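Local coordinates for hypothetical UPF0271 protein TTHB195 (Thermus thermophilus, PDB 2DFA) that probably serves as subunit A of an ATP-dependent 5-oxoprolinase, which cleaves 5-oxoproline to L-glutamate at the cost of ATP, at residues Val142-Thr147 with Gly174-Arg179. Numbering follows the deposited sequence.
Sequences VVLPGT and GQLAPR
The amide end of Gln175 comes up against the turn that follows strand 141-143, and OE1 of Gln175 lies 3.6 Å from CG2 of Thr147. The two side chains cross at about a right angle. A bend at chi2 (59°) sets CD of Gln175 back from a straight chain. Gln175 OE1 also sits 3.7 Å from the backbone O of Pro145, and Gln175 NE2 stays 3.9 Å from O of Gly146, too far for a hydrogen bond. The turn, type II from Leu144 to Thr147, has Gly146 at positive phi and links strand 141-143 of the parallel sheet to helix 148-155, a beta-alpha connection of this LamB/YcsF-family fold. Thr147 braces it: chi1 of 64° puts OG1 between the backbone N and the carbonyl carbon, and OG1 donates to Leu144 O at 2.7 Å, in the carbonyl plane. The same OG1 accepts from the backbone N of Glu150, N-capping the helix. An alanine at Thr147 would probably leave Leu144 O and the helix start without their hydroxyl partner and open a gap beside the Gln175 amide. CD1 of buried Leu144 meets CD1 of Leu176 at 4.2 Å. No hydrogen bond joins the segments across their 180 Å² of buried surface; the facing oxygens probably add little attraction, and the Gln175 amide is probably not locked in rotation by this turn.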
loop_
_atom_site.group_PDB
_atom_site.type_symbol
_atom_site.label_atom_id
_atom_site.label_comp_id
_atom_site.label_asym_id
_atom_site.label_seq_id
_atom_site.Cartn_x
_atom_site.Cartn_y
_atom_site.Cartn_z
ATOM N N VAL A 142 -3.342 -18.160 21.087
ATOM C CA VAL A 142 -2.677 -19.395 20.687
ATOM C C VAL A 142 -1.176 -19.130 20.719
ATOM O O VAL A 142 -0.695 -18.166 20.119
ATOM C CB VAL A 142 -3.106 -19.815 19.259
ATOM C CG1 VAL A 142 -2.325 -21.043 18.802
ATOM C CG2 VAL A 142 -4.595 -20.100 19.245
ATOM N N VAL A 143 -0.436 -19.983 21.421
ATOM C CA VAL A 143 1.004 -19.795 21.540
ATOM C C VAL A 143 1.799 -21.079 21.369
ATOM O O VAL A 143 1.245 -22.179 21.355
ATOM C CB VAL A 143 1.377 -19.215 22.922
ATOM C CG1 VAL A 143 0.473 -18.050 23.270
ATOM C CG2 VAL A 143 1.273 -20.298 23.985
ATOM N N LEU A 144 3.111 -20.918 21.233
ATOM C CA LEU A 144 4.019 -22.052 21.116
ATOM C C LEU A 144 4.470 -22.334 22.540
ATOM O O LEU A 144 5.015 -21.457 23.210
ATOM C CB LEU A 144 5.234 -21.702 20.255
ATOM C CG LEU A 144 5.281 -22.330 18.862
ATOM C CD1 LEU A 144 6.611 -21.991 18.198
ATOM C CD2 LEU A 144 5.122 -23.838 18.976
ATOM N N PRO A 145 4.239 -23.560 23.027
ATOM C CA PRO A 145 4.639 -23.912 24.392
ATOM C C PRO A 145 6.144 -23.813 24.641
ATOM O O PRO A 145 6.952 -24.097 23.754
ATOM C CB PRO A 145 4.104 -25.336 24.549
ATOM C CG PRO A 145 4.186 -25.876 23.148
ATOM C CD PRO A 145 3.661 -24.722 22.328
ATOM N N GLY A 146 6.503 -23.392 25.851
ATOM C CA GLY A 146 7.902 -23.271 26.225
ATOM C C GLY A 146 8.629 -22.040 25.716
ATOM O O GLY A 146 9.857 -21.984 25.762
ATOM N N THR A 147 7.885 -21.048 25.238
ATOM C CA THR A 147 8.494 -19.827 24.714
ATOM C C THR A 147 8.220 -18.615 25.605
ATOM O O THR A 147 7.341 -18.651 26.465
ATOM C CB THR A 147 7.961 -19.507 23.294
ATOM O OG1 THR A 147 6.558 -19.232 23.361
ATOM C CG2 THR A 147 8.185 -20.685 22.361
ATOM N N GLY A 174 12.426 -29.827 22.919
ATOM C CA GLY A 174 10.999 -29.576 23.026
ATOM C C GLY A 174 10.537 -28.485 22.080
ATOM O O GLY A 174 9.344 -28.181 21.996
ATOM N N GLN A 175 11.486 -27.891 21.365
ATOM C CA GLN A 175 11.175 -26.834 20.417
ATOM C C GLN A 175 11.219 -27.406 19.002
ATOM O O GLN A 175 11.723 -28.509 18.785
ATOM C CB GLN A 175 12.180 -25.688 20.557
ATOM C CG GLN A 175 11.574 -24.310 20.333
ATOM C CD GLN A 175 10.450 -24.007 21.310
ATOM O OE1 GLN A 175 9.317 -23.735 20.909
ATOM N NE2 GLN A 175 10.762 -24.047 22.601
ATOM N N LEU A 176 10.689 -26.655 18.044
ATOM C CA LEU A 176 10.653 -27.095 16.655
ATOM C C LEU A 176 12.028 -27.126 16.008
ATOM O O LEU A 176 12.872 -26.272 16.280
ATOM C CB LEU A 176 9.727 -26.186 15.844
ATOM C CG LEU A 176 8.259 -26.211 16.275
ATOM C CD1 LEU A 176 7.482 -25.133 15.538
ATOM C CD2 LEU A 176 7.673 -27.588 15.996
ATOM N N ALA A 177 12.246 -28.120 15.153
ATOM C CA ALA A 177 13.505 -28.190 14.433
ATOM C C ALA A 177 13.591 -27.090 13.374
ATOM O O ALA A 177 12.615 -26.728 12.726
ATOM C CB ALA A 177 13.575 -29.562 13.770
ATOM N N PRO A 178 14.800 -26.504 13.259
ATOM C CA PRO A 178 15.098 -25.525 12.216
ATOM C C PRO A 178 14.575 -25.928 10.825
ATOM O O PRO A 178 14.680 -27.064 10.381
ATOM C CB PRO A 178 16.611 -25.323 12.182
ATOM C CG PRO A 178 16.888 -25.444 13.680
ATOM C CD PRO A 178 15.959 -26.675 14.119
ATOM N N ARG A 179 13.977 -24.923 10.149
ATOM C CA ARG A 179 13.308 -25.147 8.867
ATOM C C ARG A 179 14.070 -25.984 7.830
ATOM O O ARG A 179 13.557 -26.941 7.269
ATOM C CB ARG A 179 13.026 -23.781 8.238
ATOM C CG ARG A 179 11.701 -23.182 8.709
ATOM C CD ARG A 179 10.516 -23.678 7.871
ATOM N NE ARG A 179 10.654 -25.107 7.579
ATOM C CZ ARG A 179 9.699 -25.680 6.825
ATOM N NH1 ARG A 179 8.687 -24.961 6.373
ATOM N NH2 ARG A 179 9.788 -26.979 6.522
#